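Local coordinates for protein D-xylonate dehydratase (Caulobacter crescentus, PDB 5OYN) that catalyses the dehydration of D-xylonate to 2-dehydro-3-deoxy-D-arabinonate in D-xylose degradation, using a [2Fe-2S] cluster and magnesium, and also dehydrates D-gluconate, at residues P339-E344 with E376-Y381; G463-P468 with S511-I516; G58-G63 with M92-H97; G166-E171 with I197-S202; D82-A87 with Q252-L257. All coordinates share one frame; numbering follows the deposited sequence.

Contact 1. Residues P339-E344 with E376-Y381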
# COMPACT_ATOMS: atom_id res chain seq x y z
N PRO A 339 13.76 27.67 -11.14
CA PRO A 339 14.12 28.12 -12.50
C PRO A 339 13.92 29.61 -12.69
O PRO A 339 14.71 30.24 -13.39
CB PRO A 339 13.18 27.30 -13.40
CG PRO A 339 12.81 26.15 -12.60
CD PRO A 339 12.74 26.61 -11.19
N ALA A 340 12.89 30.19 -12.07
CA ALA A 340 12.68 31.63 -12.21
C ALA A 340 13.82 32.42 -11.56
O ALA A 340 14.25 33.45 -12.08
CB ALA A 340 11.32 32.04 -11.63
N VAL A 341 14.32 31.93 -10.42
CA VAL A 341 15.43 32.60 -9.76
C VAL A 341 16.69 32.47 -10.60
O VAL A 341 17.41 33.45 -10.83
CB VAL A 341 15.62 32.03 -8.34
CG1 VAL A 341 16.64 32.84 -7.57
CG2 VAL A 341 14.28 32.00 -7.59
N LEU A 342 16.96 31.26 -11.09
CA LEU A 342 18.12 31.03 -11.94
C LEU A 342 18.06 31.88 -13.20
O LEU A 342 19.09 32.34 -13.70
CB LEU A 342 18.21 29.54 -12.30
CG LEU A 342 18.66 28.67 -11.12
CD1 LEU A 342 18.58 27.21 -11.46
CD2 LEU A 342 20.06 29.05 -10.61
N TRP A 343 16.86 32.10 -13.74
CA TRP A 343 16.73 32.91 -14.94
C TRP A 343 17.20 34.33 -14.68
O TRP A 343 18.02 34.88 -15.43
CB TRP A 343 15.28 32.91 -15.40
CG TRP A 343 14.98 33.68 -16.66
CD1 TRP A 343 14.90 33.18 -17.93
CD2 TRP A 343 14.66 35.07 -16.75
NE1 TRP A 343 14.57 34.19 -18.81
CE2 TRP A 343 14.41 35.36 -18.11
CE3 TRP A 343 14.56 36.11 -15.81
CZ2 TRP A 343 14.08 36.64 -18.55
CZ3 TRP A 343 14.24 37.38 -16.26
CH2 TRP A 343 14.00 37.63 -17.62
N GLU A 344 16.68 34.94 -13.61
CA GLU A 344 17.13 36.24 -13.14
C GLU A 344 18.65 36.32 -13.13
O GLU A 344 19.24 37.23 -13.71
CB GLU A 344 16.53 36.49 -11.75
CG GLU A 344 16.15 37.91 -11.42
CD GLU A 344 15.10 38.52 -12.34
OE1 GLU A 344 14.13 37.84 -12.71
OE2 GLU A 344 15.25 39.72 -12.69
N GLU A 376 5.59 39.98 -7.07
CA GLU A 376 5.43 40.15 -5.63
C GLU A 376 6.30 39.19 -4.84
O GLU A 376 6.56 39.40 -3.65
CB GLU A 376 3.96 39.93 -5.23
CG GLU A 376 3.14 41.18 -4.83
CD GLU A 376 1.59 40.92 -4.75
OE1 GLU A 376 1.15 39.75 -4.59
OE2 GLU A 376 0.82 41.91 -4.86
N VAL A 377 6.78 38.13 -5.50
CA VAL A 377 7.38 36.99 -4.85
C VAL A 377 8.83 36.82 -5.27
O VAL A 377 9.72 36.59 -4.44
CB VAL A 377 6.58 35.69 -5.13
CG1 VAL A 377 7.14 34.51 -4.36
CG2 VAL A 377 5.12 35.91 -4.84
N ILE A 378 9.09 36.91 -6.57
CA ILE A 378 10.44 36.85 -7.11
C ILE A 378 10.74 38.21 -7.73
O ILE A 378 10.24 38.54 -8.81
CB ILE A 378 10.61 35.72 -8.11
CG1 ILE A 378 10.37 34.39 -7.39
CG2 ILE A 378 11.98 35.80 -8.75
CD1 ILE A 378 10.35 33.18 -8.31
N PHE A 379 11.54 39.01 -7.02
CA PHE A 379 11.81 40.38 -7.44
C PHE A 379 12.79 40.42 -8.61
O PHE A 379 13.59 39.49 -8.81
CB PHE A 379 12.37 41.18 -6.27
CG PHE A 379 11.31 41.67 -5.33
CD1 PHE A 379 10.17 40.91 -5.09
CD2 PHE A 379 11.45 42.89 -4.70
CE1 PHE A 379 9.19 41.37 -4.22
CE2 PHE A 379 10.48 43.35 -3.84
CZ PHE A 379 9.34 42.59 -3.60
N PRO A 380 12.73 41.49 -9.41
CA PRO A 380 13.73 41.66 -10.48
C PRO A 380 15.09 41.97 -9.88
O PRO A 380 15.20 42.63 -8.85
CB PRO A 380 13.18 42.83 -11.31
CG PRO A 380 12.32 43.59 -10.37
CD PRO A 380 11.77 42.61 -9.36
N TYR A 381 16.13 41.44 -10.53
CA TYR A 381 17.49 41.59 -10.05
C TYR A 381 17.84 43.05 -9.74
O TYR A 381 18.46 43.34 -8.71
CB TYR A 381 18.46 41.03 -11.08
CG TYR A 381 19.87 40.81 -10.58
CD1 TYR A 381 20.75 41.88 -10.42
CD2 TYR A 381 20.33 39.54 -10.28
CE1 TYR A 381 22.04 41.68 -9.96
CE2 TYR A 381 21.62 39.33 -9.82
CZ TYR A 381 22.47 40.41 -9.67
OH TYR A 381 23.75 40.20 -9.22

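Contact 2. Residues G463-P468 with S511-I516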
# COMPACT_ATOMS: atom_id res chain seq x y z
N GLY A 463 30.09 22.45 17.78
CA GLY A 463 30.59 22.09 16.48
C GLY A 463 30.58 20.59 16.28
O GLY A 463 30.12 19.83 17.14
N PRO A 464 31.08 20.15 15.13
CA PRO A 464 31.08 18.71 14.81
C PRO A 464 31.67 17.84 15.90
O PRO A 464 31.22 16.69 16.07
CB PRO A 464 31.92 18.64 13.53
CG PRO A 464 31.76 19.99 12.89
CD PRO A 464 31.51 20.99 13.99
N ILE A 465 32.65 18.33 16.64
CA ILE A 465 33.30 17.53 17.67
C ILE A 465 32.68 17.78 19.04
O ILE A 465 32.46 16.84 19.81
CB ILE A 465 34.82 17.82 17.68
CG1 ILE A 465 35.43 17.62 16.29
CG2 ILE A 465 35.53 16.96 18.70
CD1 ILE A 465 35.44 16.18 15.82
N GLY A 466 32.37 19.04 19.33
CA GLY A 466 31.94 19.38 20.68
C GLY A 466 30.60 18.78 21.06
O GLY A 466 30.41 18.34 22.20
N TRP A 467 29.65 18.73 20.10
CA TRP A 467 28.26 18.44 20.45
C TRP A 467 27.98 16.97 20.76
O TRP A 467 27.38 16.67 21.81
CB TRP A 467 27.34 18.95 19.34
CG TRP A 467 25.92 19.10 19.79
CD1 TRP A 467 24.87 18.27 19.51
CD2 TRP A 467 25.39 20.15 20.62
NE1 TRP A 467 23.73 18.73 20.11
CE2 TRP A 467 24.01 19.88 20.79
CE3 TRP A 467 25.94 21.27 21.23
CZ2 TRP A 467 23.18 20.71 21.54
CZ3 TRP A 467 25.11 22.10 21.97
CH2 TRP A 467 23.74 21.81 22.13
N PRO A 468 28.37 16.00 19.90
CA PRO A 468 29.03 16.00 18.58
C PRO A 468 28.04 16.14 17.44
O PRO A 468 26.84 16.05 17.69
CB PRO A 468 29.70 14.64 18.53
CG PRO A 468 28.83 13.76 19.36
CD PRO A 468 28.16 14.63 20.40
N SER A 511 34.92 27.89 12.27
CA SER A 511 35.95 26.87 12.22
C SER A 511 37.33 27.50 12.40
O SER A 511 37.59 28.59 11.86
CB SER A 511 35.90 26.10 10.89
OG SER A 511 34.56 25.86 10.51
N PRO A 512 38.23 26.87 13.17
CA PRO A 512 37.93 25.62 13.87
C PRO A 512 37.15 25.86 15.15
O PRO A 512 37.30 26.92 15.78
CB PRO A 512 39.31 25.02 14.16
CG PRO A 512 40.31 26.17 13.96
CD PRO A 512 39.57 27.38 13.51
N GLU A 513 36.31 24.90 15.53
CA GLU A 513 35.43 25.08 16.67
C GLU A 513 36.24 25.16 17.96
O GLU A 513 37.41 24.77 18.02
CB GLU A 513 34.43 23.92 16.76
CG GLU A 513 35.11 22.60 17.01
CD GLU A 513 34.16 21.44 17.04
OE1 GLU A 513 33.37 21.35 18.01
OE2 GLU A 513 34.21 20.61 16.09
N SER A 514 35.57 25.65 19.01
CA SER A 514 36.17 25.70 20.34
C SER A 514 36.81 24.37 20.73
O SER A 514 37.99 24.31 21.09
CB SER A 514 35.11 26.12 21.36
OG SER A 514 35.40 25.62 22.65
N ALA A 515 36.06 23.28 20.62
CA ALA A 515 36.47 22.01 21.22
C ALA A 515 37.74 21.42 20.61
O ALA A 515 38.25 20.42 21.15
CB ALA A 515 35.34 20.99 21.12
N ILE A 516 38.27 21.97 19.52
CA ILE A 516 39.57 21.50 19.05
C ILE A 516 40.56 22.66 19.11
O ILE A 516 41.54 22.71 18.36
CB ILE A 516 39.51 20.87 17.65
CG1 ILE A 516 39.05 21.88 16.59
CG2 ILE A 516 38.62 19.65 17.67
CD1 ILE A 516 39.60 21.53 15.21

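Contact 3. Residues G58-G63 with M92-H97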
# COMPACT_ATOMS: atom_id res chain seq x y z
N GLY A 58 17.76 1.61 -9.17
CA GLY A 58 17.48 1.76 -7.76
C GLY A 58 16.66 3.01 -7.49
O GLY A 58 16.75 4.01 -8.21
N ILE A 59 15.83 2.93 -6.45
CA ILE A 59 15.12 4.09 -5.91
C ILE A 59 15.46 4.13 -4.43
O ILE A 59 15.07 3.23 -3.67
CB ILE A 59 13.59 4.00 -6.15
CG1 ILE A 59 13.28 3.79 -7.62
CG2 ILE A 59 12.88 5.28 -5.72
CD1 ILE A 59 11.81 3.59 -7.90
N ALA A 60 16.21 5.14 -4.01
CA ALA A 60 16.63 5.23 -2.61
C ALA A 60 15.52 5.93 -1.83
O ALA A 60 15.42 7.16 -1.84
CB ALA A 60 17.97 5.92 -2.46
N GLN A 61 14.69 5.13 -1.16
CA GLN A 61 13.52 5.61 -0.43
C GLN A 61 13.93 6.24 0.89
O GLN A 61 14.62 5.62 1.70
CB GLN A 61 12.56 4.45 -0.17
CG GLN A 61 11.34 4.86 0.63
CD GLN A 61 10.51 5.89 -0.10
OE1 GLN A 61 10.76 7.09 0.00
NE2 GLN A 61 9.52 5.43 -0.87
N THR A 62 13.48 7.46 1.12
CA THR A 62 13.77 8.14 2.37
C THR A 62 12.55 8.36 3.24
O THR A 62 12.70 8.68 4.42
CB THR A 62 14.46 9.48 2.10
OG1 THR A 62 13.64 10.29 1.24
CG2 THR A 62 15.85 9.24 1.47
N GLY A 63 11.35 8.17 2.69
CA GLY A 63 10.14 8.40 3.46
C GLY A 63 9.85 7.23 4.38
O GLY A 63 10.10 6.08 4.05
N MET A 92 13.83 -0.90 -8.50
CA MET A 92 14.19 -1.60 -7.27
C MET A 92 14.19 -0.54 -6.18
O MET A 92 15.14 0.25 -6.09
CB MET A 92 15.55 -2.28 -7.35
CG MET A 92 15.58 -3.56 -8.11
SD MET A 92 15.01 -4.95 -7.14
CE MET A 92 15.30 -6.29 -8.31
N GLU A 93 13.15 -0.52 -5.36
CA GLU A 93 13.09 0.44 -4.26
C GLU A 93 13.80 -0.17 -3.07
O GLU A 93 13.74 -1.38 -2.84
CB GLU A 93 11.64 0.78 -3.92
CG GLU A 93 11.45 1.85 -2.86
CD GLU A 93 10.01 1.89 -2.37
OE1 GLU A 93 9.73 2.65 -1.40
OE2 GLU A 93 9.15 1.16 -2.95
N PHE A 94 14.51 0.67 -2.32
CA PHE A 94 15.24 0.21 -1.16
C PHE A 94 15.44 1.39 -0.24
O PHE A 94 15.35 2.54 -0.68
CB PHE A 94 16.59 -0.42 -1.55
CG PHE A 94 17.53 0.54 -2.21
CD1 PHE A 94 18.40 1.32 -1.46
CD2 PHE A 94 17.55 0.67 -3.60
CE1 PHE A 94 19.26 2.21 -2.07
CE2 PHE A 94 18.42 1.57 -4.21
CZ PHE A 94 19.27 2.33 -3.45
N PRO A 95 15.70 1.14 1.04
CA PRO A 95 15.75 2.25 1.99
C PRO A 95 17.17 2.68 2.33
O PRO A 95 18.14 2.00 1.96
CB PRO A 95 15.05 1.67 3.22
CG PRO A 95 15.40 0.21 3.18
CD PRO A 95 15.65 -0.16 1.73
N VAL A 96 17.28 3.80 3.05
CA VAL A 96 18.52 4.28 3.61
C VAL A 96 18.30 4.57 5.09
O VAL A 96 17.19 4.48 5.60
CB VAL A 96 19.04 5.54 2.88
CG1 VAL A 96 19.52 5.17 1.49
CG2 VAL A 96 17.96 6.60 2.80
N HIS A 97 19.38 4.90 5.77
CA HIS A 97 19.28 5.33 7.15
C HIS A 97 18.31 6.50 7.25
O HIS A 97 18.39 7.44 6.44
CB HIS A 97 20.67 5.71 7.66
CG HIS A 97 20.70 6.14 9.09
ND1 HIS A 97 20.39 5.28 10.13
CD2 HIS A 97 20.99 7.33 9.66
CE1 HIS A 97 20.50 5.94 11.27
NE2 HIS A 97 20.85 7.18 11.01

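Contact 4. Residues G166-E171 with I197-S202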
# COMPACT_ATOMS: atom_id res chain seq x y z
N GLY A 166 0.81 27.45 5.90
CA GLY A 166 0.16 27.34 7.19
C GLY A 166 -0.42 28.69 7.58
O GLY A 166 0.15 29.73 7.26
N TRP A 167 -1.57 28.65 8.26
CA TRP A 167 -2.28 29.86 8.64
C TRP A 167 -2.72 29.78 10.10
O TRP A 167 -3.12 28.71 10.58
CB TRP A 167 -3.49 30.09 7.76
CG TRP A 167 -3.18 30.36 6.33
CD1 TRP A 167 -3.00 29.43 5.35
CD2 TRP A 167 -3.04 31.63 5.71
NE1 TRP A 167 -2.76 30.06 4.15
CE2 TRP A 167 -2.77 31.41 4.35
CE3 TRP A 167 -3.12 32.94 6.18
CZ2 TRP A 167 -2.57 32.45 3.46
CZ3 TRP A 167 -2.92 33.97 5.29
CH2 TRP A 167 -2.65 33.72 3.95
N HIS A 168 -2.63 30.90 10.80
CA HIS A 168 -3.11 31.00 12.17
C HIS A 168 -3.71 32.39 12.31
O HIS A 168 -2.99 33.39 12.19
CB HIS A 168 -1.99 30.78 13.19
CG HIS A 168 -2.45 30.25 14.51
ND1 HIS A 168 -2.95 28.97 14.67
CD2 HIS A 168 -2.44 30.80 15.75
CE1 HIS A 168 -3.25 28.76 15.94
NE2 HIS A 168 -2.95 29.86 16.62
N GLU A 169 -5.02 32.44 12.53
CA GLU A 169 -5.77 33.69 12.63
C GLU A 169 -5.44 34.61 11.45
O GLU A 169 -4.94 35.72 11.62
CB GLU A 169 -5.49 34.37 13.97
CG GLU A 169 -5.16 33.39 15.10
CD GLU A 169 -5.50 33.92 16.48
OE1 GLU A 169 -5.16 35.10 16.77
OE2 GLU A 169 -6.12 33.16 17.26
N ASN A 170 -5.71 34.10 10.25
CA ASN A 170 -5.58 34.85 9.00
C ASN A 170 -4.14 35.26 8.69
O ASN A 170 -3.91 36.16 7.87
CB ASN A 170 -6.47 36.10 9.00
CG ASN A 170 -7.86 35.83 8.47
OD1 ASN A 170 -8.85 35.96 9.19
ND2 ASN A 170 -7.95 35.46 7.19
N GLU A 171 -3.15 34.63 9.33
CA GLU A 171 -1.75 35.00 9.17
C GLU A 171 -0.92 33.81 8.72
O GLU A 171 -1.10 32.70 9.23
CB GLU A 171 -1.19 35.57 10.48
CG GLU A 171 -1.94 36.77 11.02
CD GLU A 171 -1.83 38.02 10.14
OE1 GLU A 171 -1.61 39.12 10.71
OE2 GLU A 171 -1.97 37.93 8.90
N ILE A 197 2.13 25.76 21.25
CA ILE A 197 2.02 24.45 20.63
C ILE A 197 1.10 24.51 19.41
O ILE A 197 1.34 23.83 18.40
CB ILE A 197 1.54 23.41 21.66
CG1 ILE A 197 2.56 23.28 22.79
CG2 ILE A 197 1.29 22.07 21.00
CD1 ILE A 197 2.21 22.22 23.81
N ASP A 198 0.06 25.35 19.47
CA ASP A 198 -0.98 25.35 18.44
C ASP A 198 -0.58 26.13 17.21
O ASP A 198 -0.92 25.73 16.09
CB ASP A 198 -2.30 25.88 19.02
CG ASP A 198 -2.89 24.94 20.06
OD1 ASP A 198 -4.00 25.22 20.58
OD2 ASP A 198 -2.23 23.91 20.36
N ARG A 199 0.14 27.25 17.39
CA ARG A 199 0.76 27.91 16.25
C ARG A 199 1.76 27.00 15.56
O ARG A 199 1.87 26.99 14.33
CB ARG A 199 1.46 29.20 16.69
CG ARG A 199 0.58 30.22 17.35
CD ARG A 199 1.40 31.18 18.18
NE ARG A 199 1.36 32.53 17.62
CZ ARG A 199 0.38 33.40 17.85
NH1 ARG A 199 -0.64 33.06 18.64
NH2 ARG A 199 0.41 34.61 17.30
N ALA A 200 2.53 26.24 16.35
CA ALA A 200 3.48 25.30 15.76
C ALA A 200 2.74 24.28 14.91
O ALA A 200 3.15 23.98 13.78
CB ALA A 200 4.30 24.62 16.86
N ALA A 201 1.64 23.75 15.44
CA ALA A 201 0.85 22.76 14.71
C ALA A 201 0.27 23.35 13.43
O ALA A 201 0.22 22.68 12.39
CB ALA A 201 -0.26 22.21 15.60
N SER A 202 -0.18 24.60 13.49
CA SER A 202 -0.69 25.24 12.29
C SER A 202 0.38 25.42 11.23
O SER A 202 0.05 25.61 10.05
CB SER A 202 -1.31 26.60 12.64
OG SER A 202 -2.69 26.48 12.85
O HOH W 1 -2.64 25.89 9.22
O HOH W 2 -4.69 26.47 11.24

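Contact 5. Residues D82-A87 with Q252-L257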
# COMPACT_ATOMS: atom_id res chain seq x y z
N ASP A 82 6.44 3.83 -12.32
CA ASP A 82 5.75 3.88 -13.59
C ASP A 82 6.61 4.55 -14.65
O ASP A 82 6.65 4.11 -15.80
CB ASP A 82 4.39 4.57 -13.42
CG ASP A 82 3.33 3.66 -12.79
OD1 ASP A 82 3.63 2.48 -12.44
OD2 ASP A 82 2.18 4.12 -12.63
N GLY A 83 7.33 5.62 -14.27
CA GLY A 83 8.21 6.27 -15.22
C GLY A 83 9.29 5.33 -15.71
O GLY A 83 9.49 5.16 -16.92
N ILE A 84 10.00 4.68 -14.78
CA ILE A 84 11.05 3.72 -15.12
C ILE A 84 10.53 2.64 -16.06
O ILE A 84 11.22 2.26 -17.01
CB ILE A 84 11.61 3.10 -13.83
CG1 ILE A 84 12.29 4.17 -12.98
CG2 ILE A 84 12.50 1.91 -14.15
CD1 ILE A 84 12.67 3.66 -11.59
N ARG A 85 9.33 2.12 -15.81
CA ARG A 85 8.86 0.99 -16.60
C ARG A 85 8.40 1.42 -17.99
O ARG A 85 8.62 0.69 -18.97
CB ARG A 85 7.74 0.24 -15.87
CG ARG A 85 8.24 -1.09 -15.39
CD ARG A 85 7.26 -1.80 -14.51
NE ARG A 85 7.94 -2.56 -13.47
CZ ARG A 85 8.57 -3.71 -13.67
NH1 ARG A 85 8.61 -4.25 -14.89
NH2 ARG A 85 9.17 -4.33 -12.66
N ASP A 86 7.73 2.57 -18.11
CA ASP A 86 7.35 3.04 -19.44
C ASP A 86 8.58 3.23 -20.29
O ASP A 86 8.59 2.91 -21.49
CB ASP A 86 6.57 4.35 -19.35
CG ASP A 86 5.09 4.13 -19.05
OD1 ASP A 86 4.74 3.04 -18.54
OD2 ASP A 86 4.29 5.05 -19.34
N ALA A 87 9.65 3.69 -19.68
CA ALA A 87 10.85 4.09 -20.38
C ALA A 87 11.82 2.93 -20.57
O ALA A 87 12.82 3.10 -21.29
CB ALA A 87 11.52 5.25 -19.62
N GLN A 252 11.10 8.26 -15.95
CA GLN A 252 11.46 8.19 -17.36
C GLN A 252 12.90 8.64 -17.60
O GLN A 252 13.67 7.96 -18.29
CB GLN A 252 10.51 9.06 -18.18
CG GLN A 252 9.42 8.28 -18.83
CD GLN A 252 8.41 9.19 -19.46
OE1 GLN A 252 8.34 10.37 -19.14
NE2 GLN A 252 7.63 8.64 -20.38
N ARG A 253 13.28 9.78 -17.02
CA ARG A 253 14.57 10.35 -17.35
C ARG A 253 15.73 9.50 -16.85
O ARG A 253 16.81 9.52 -17.44
CB ARG A 253 14.67 11.76 -16.79
CG ARG A 253 15.93 12.49 -17.17
CD ARG A 253 16.12 12.45 -18.67
NE ARG A 253 17.42 12.99 -19.05
CZ ARG A 253 17.90 13.01 -20.29
NH1 ARG A 253 17.17 12.51 -21.29
NH2 ARG A 253 19.10 13.52 -20.53
N ILE A 254 15.54 8.76 -15.76
CA ILE A 254 16.70 8.11 -15.15
C ILE A 254 17.15 6.93 -16.00
O ILE A 254 18.33 6.56 -15.96
CB ILE A 254 16.42 7.69 -13.70
CG1 ILE A 254 17.71 7.26 -12.97
CG2 ILE A 254 15.39 6.56 -13.63
CD1 ILE A 254 18.92 8.11 -13.23
N VAL A 255 16.26 6.33 -16.78
CA VAL A 255 16.73 5.25 -17.64
C VAL A 255 17.52 5.83 -18.81
O VAL A 255 18.56 5.28 -19.20
CB VAL A 255 15.57 4.34 -18.09
CG1 VAL A 255 14.72 3.90 -16.91
CG2 VAL A 255 14.72 5.01 -19.12
N ASP A 256 17.07 6.97 -19.35
CA ASP A 256 17.86 7.71 -20.33
C ASP A 256 19.28 7.97 -19.82
O ASP A 256 20.26 7.65 -20.49
CB ASP A 256 17.17 9.03 -20.66
CG ASP A 256 16.00 8.88 -21.60
OD1 ASP A 256 15.97 7.90 -22.38
OD2 ASP A 256 15.12 9.77 -21.57
N LEU A 257 19.39 8.52 -18.61
CA LEU A 257 20.70 8.76 -18.03
C LEU A 257 21.49 7.47 -17.87
O LEU A 257 22.73 7.50 -17.85
CB LEU A 257 20.57 9.44 -16.67
CG LEU A 257 19.99 10.84 -16.54
CD1 LEU A 257 20.13 11.26 -15.09
CD2 LEU A 257 20.73 11.81 -17.44

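Contact 1. Residues P339-E344 with E376-Y381
Glu376 and Val377 lead the loop towards helix 337-347 without touching residues 339-344. The carboxylate of Glu376 is paired with Arg331, and Val377 packs on Arg331 and Ala335, so this part of the loop also leans on helix 329-335. Ile378 makes the apolar half of the contact. Its CG1 stands anti to the carbonyl carbon (chi1 -63°) and the chain stays extended beyond, which drives CD1 tip-first at the helix. There CD1 lies 3.6 Å from Ala340 CB and, less closely, 4.2 Å from Val341 CG2, the isoleucine and valine chains crossing at about a right angle. Phe379 turns its ring away and offers its carbonyl side, with O 4.0 Å from Glu344 CD.

The helix belongs to the N-terminal IlvD/Edd family region and the loop to the C-terminal one, so the contact fastens an irregular segment of one region along a helix of the other, far from the cluster and metal sites.

Pro380 passes alongside the carboxylate of Glu344, its CA 3.3 Å from OE2. Tyr381 then supplies the polar half: its backbone N donates to Glu344 OE2 over 2.9 Å in a fairly straight bond (164°), arriving from above the carboxylate plane. Glu344 reaches this N-H through a chain bent at chi2 (60°), while its other oxygen, OE1, forms a salt bridge with Arg375, so both oxygens are engaged and the group is likely to be ionised. The plane of the Tyr381 ring is nearly parallel to that of the carboxylate.

Contact 2. Residues G463-P468 with S511-I516
The carboxylate of Glu513 sits in a helix-like turn at 464-467, taking two successive backbone N-H groups much as an anion is held by a turn of main chain. Both segments are loops of the C-terminal IlvD/Edd region, one following strand 455-460 and the other strand 507-511.

The polar part across the contact rests on Glu513 alone. Although CG occupies the crowded position between the backbone N and the carbonyl carbon (chi1 64°), the chain runs on extended and delivers both oxygens to the turn. Ile465 N donates to OE2 at 2.8 Å along the syn lone pair, whereas Gly466 N reaches OE1, also at 2.8 Å, from above the carboxylate plane. OE2 accepts a further bond from Gln575 NE2, so three N-H donors grip the group and would favour its charged form. Within the turn itself, Trp467 N bonds to Gly463 O.

The Trp467 indole makes a cation-pi contact with Arg597 of the second subunit.

Carbon contacts pad this site. Pro464 lays its ring alongside the carboxylate, with CD 3.4 Å from Glu513 OE2. The glycines let the acid come close: a beta carbon on Gly463 would run into OE1, and one on Gly466 would crowd OE1 and the methyl of Ala515, whose CB lies 3.8 Å from Gly466 CA. At the outer margin Ile465 crosses Ile516 at about a right angle, bringing CG1 of the former to 4.0 Å from CG2 of the latter.

Contact 3. Residues G58-G63 with M92-H97
Gln61 NE2 is gripped by two hydrogen bonds, one to Glu93 OE1 at 2.8 Å and one to the backbone O of His73. Glu93 OE1 lies close to the amide plane of Gln61, while the N-H meets it from above the carboxylate plane, the two flat groups being turned 71° apart. The side chains run side by side, Glu93 extended and Gln61 bent at chi2 (62°). Gln61 OE1 meanwhile accepts from Gly63 N at 3.0 Å, so the amide is fixed at both ends. An alanine in place of Gln61 would remove the amide and its three bonds, and would probably loosen the turn beyond the strand.

The backbones behind these side chains pair in parallel, as part of a beta-alpha-beta unit of strand 56-61, helix 73-87 and strand 90-95. Ile59 N bonds to Met92 O and Phe94 N returns to Ile59 O; Gln61 N then takes Phe94 O at 2.7 Å, nearly along the C=O axis, before a weak bond from Val96 N to Gln61 O.

Ile59, Gln61 and Glu93 face helix 73-87. On the other face Phe94, its CG in the crowded position (chi1 63°), folds back across strand 56-61: Ala60 CA lies over the ring, 4.2 Å from its centroid, as a CH-pi contact, and Gly58 CA meets the ring edge. Leu119 of helix 109-125 and Ile66 of the second subunit also pack on Phe94.

Contact 4. Residues G166-E171 with I197-S202
His168, at the start of a tight two-residue hairpin, lies against the last turn of helix 193-202. Its ND1 and Ser202 OG share a hydrogen bond of 3.1 Å, the hydroxyl meeting the ring at its edge. One face of the imidazole rests on the helix backbone, Arg199 CA standing over its centre, 4.1 Å from the centroid, in a CH-pi contact. Beside it Arg199 CG touches His168 CD2 at 3.5 Å, the two side chains crossing at about a right angle.

Two waters thicken this first shell. One takes the Trp167 N-H and donates to Ser202 O at 2.8 Å; the other donates to Trp167 O and hydrogen-bonds to Ser202 OG.

Further out, Arg199 bends at chi3 and packs on Val178 and Ser182 of helix 177-187. Trp167 points away from the helix and makes a cation-pi contact with Arg334 of the third subunit, while Ala201 packs on Met41 of the second, so this surface contact lies between two subunit interfaces.

What presents the imidazole is the hairpin itself. Glu169 and Asn170 both have positive phi, as in a type I' turn, and His168 N bonds to Glu171 O at 2.8 Å.

Contact 5. Residues D82-A87 with Q252-L257
Gly83 is the hollow in helix 73-87 that helix 241-259 settles into. With no side chain between them, its CA comes within 4.3 Å of Gln252 CA, and a beta carbon on Gly83 would collide with Gln252 N. The short axes approach to 7.7 Å at an angle of 52°, close for two helices.

Gln252 fills the space next to the glycine with its aliphatic part: CG lies 3.7 Å from Gly83 O and nearly as near to Ala87 CB. The chain then extends away, and its amide finds its partner in Glu48 of the fourth subunit. Arg85 and Asp86 form reciprocal salt bridges with Asp86 and Arg85 of that same subunit.

One turn on, Val255 is the main bump. Its two methyls fit against Ile84 and Ala87, one methyl to each: Val255 CG1 lies 4.1 Å from Ile84 CG2, and Val255 CG2 is set against Ala87 CB. Ala87, small and pointing toward helix 241-259, in turn nestles between Val255 and Gln252, its CB 3.7 Å from Gln252 CA. An alanine in place of Val255 would remove both methyls and probably loosen the packing against Ile84 and Ala87. Next to the valine, Ile84 and Ile254 lie side by side and point the same way, CG1 of Ile84 meeting CG2 of Ile254 at 4.0 Å.

Those isoleucines carry the helix pair onto the parallel sheet: Ile84 rests on Ile57 and Ile59 of strand 56-61, and Ile254 on Ile57 and on Ile156 of strand 155-159.

How the contacts relate
Contacts 3 and 5 touch, their centres 17 Å apart: Ile59 CD1 of the strand pair meets Ile84 CD1 of the helix pair at 3.8 Å, where the strand and the helix of one beta-alpha-beta unit pack together. Contact 3 also approaches the active site, the side chain of Thr62 lying about 10 Å from the bound [2Fe-2S] cluster. Contact 4 falls within the chain loop closed by contact 5, though their centres are 40 Å apart; its Gly166 is about 11 Å from the side chain of the cluster ligand Cys210. Gly463 of contact 2 is likewise about 11 Å from the side chain of the magnesium ligand Glu472; contact 2 lies across the chain's centre from contacts 1 and 5.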